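Local coordinates for coat protein (Pseudomonas phage PP7, PDB 2QUD) that forms the icosahedral T=3 capsid of the phage from homodimers, binds packaging signals in the viral RNA and represses translation of the replicase, at the interface of chains A and B. Numbering follows the deposited sequence. Chains: chain A/B, Coat protein.

The interface of chains A and B. Residues chain A 8, 44, 46, 61; chain B 107, 112-113, 123.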
# COMPACT_ATOMS: atom_id res chain seq x y z
N ILE A 8 13.72 1.70 -9.32
CA ILE A 8 12.79 0.62 -9.01
C ILE A 8 11.89 0.43 -10.26
O ILE A 8 11.46 1.40 -10.86
CB ILE A 8 12.00 0.86 -7.71
CG1 ILE A 8 11.12 -0.34 -7.37
CG2 ILE A 8 11.23 2.14 -7.74
CD1 ILE A 8 10.58 -0.33 -5.93
N LEU A 44 7.16 8.50 -6.41
CA LEU A 44 7.12 7.62 -5.24
C LEU A 44 8.04 8.23 -4.20
O LEU A 44 9.22 8.42 -4.45
CB LEU A 44 7.62 6.21 -5.58
CG LEU A 44 7.70 5.21 -4.40
CD1 LEU A 44 6.31 4.98 -3.74
CD2 LEU A 44 8.33 3.89 -4.84
N ALA A 46 9.52 7.74 -0.29
CA ALA A 46 9.75 6.66 0.66
C ALA A 46 10.56 7.15 1.88
O ALA A 46 11.49 7.92 1.75
CB ALA A 46 10.45 5.50 -0.03
N LEU A 61 5.42 4.83 2.31
CA LEU A 61 5.55 4.91 0.87
C LEU A 61 4.37 5.71 0.37
O LEU A 61 3.26 5.46 0.78
CB LEU A 61 5.48 3.53 0.24
CG LEU A 61 6.49 2.45 0.70
CD1 LEU A 61 6.25 1.07 -0.01
CD2 LEU A 61 7.92 2.99 0.47
N LEU B 107 4.06 -2.45 -7.39
CA LEU B 107 4.99 -1.90 -6.39
C LEU B 107 5.14 -2.83 -5.19
O LEU B 107 6.25 -3.20 -4.78
CB LEU B 107 4.51 -0.54 -5.95
CG LEU B 107 5.35 0.06 -4.83
CD1 LEU B 107 6.82 0.24 -5.17
CD2 LEU B 107 4.76 1.43 -4.42
N GLN B 112 12.13 -5.38 -4.06
CA GLN B 112 12.61 -4.24 -3.28
C GLN B 112 11.70 -3.91 -2.10
O GLN B 112 12.15 -3.64 -0.96
CB GLN B 112 12.78 -3.01 -4.18
CG GLN B 112 13.98 -3.07 -5.08
CD GLN B 112 14.28 -1.76 -5.77
OE1 GLN B 112 14.03 -0.69 -5.21
NE2 GLN B 112 14.82 -1.84 -6.98
N VAL B 113 10.38 -3.91 -2.32
CA VAL B 113 9.47 -3.61 -1.22
C VAL B 113 9.52 -4.74 -0.19
O VAL B 113 9.50 -4.48 0.99
CB VAL B 113 8.04 -3.29 -1.69
CG1 VAL B 113 7.06 -3.32 -0.54
CG2 VAL B 113 8.03 -1.94 -2.39
N LEU B 123 14.52 1.35 -0.64
CA LEU B 123 14.32 1.16 -2.07
C LEU B 123 15.45 1.75 -2.91
O LEU B 123 16.19 2.66 -2.48
CB LEU B 123 13.00 1.80 -2.52
CG LEU B 123 11.74 1.28 -1.83
CD1 LEU B 123 10.54 2.03 -2.45
CD2 LEU B 123 11.60 -0.25 -1.87
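A:Leu44, A:Ile8 and A:Leu61 meet B:Leu107 and B:Leu123 in a hydrophobic part of the homodimer interface, where the two subunits of this Leviviricetes coat protein interlock into the dimer that binds RNA and builds the capsid. The C-terminal part of chain B, with helices 94-108 and 111-119 and the tail beyond them, packs against strands 43-50 and 56-68 of chain A, with strand 7-12 meeting it from another side, and the two-fold axis repeats the exchange with the chains swapped.

B:Leu123, in the tail that follows the last helix, puts its CD1 methyl against two strands at once. That methyl sits 3.7 Å from CD2 of A:Leu44, the two side chains at roughly a right angle, and 4.0 Å from CD2 of A:Leu61 on strand 56-68. The CB methyl of A:Ala46 borders the same spot more distantly.

A:Leu44 and B:Leu107 reach toward each other tip to tip, CD1 of the former 3.9 Å from CD2 of the latter. The other branch of B:Leu107, CD1, lies between CD1 of A:Ile8, at 3.9 Å, and CD2 of A:Leu44, at 4.0 Å; the side chain of A:Ile8 crosses that of B:Leu107 nearly perpendicularly.

A:Ile8, on strand 7-12, directs its longer branch inward, CG1 being anti to N (chi1 -175°). The extended chain of B:Gln112 passes obliquely alongside this branch. Its amide oxygen OE1 comes 3.5 Å from CD1 of A:Ile8, and the amide carbon CD rests on CG1 at 3.8 Å, both in van der Waals contact at the border of the hydrophobic cluster. B:Val113, next on the helix, turns CG2 toward CD1 of A:Leu61 at 4.2 Å.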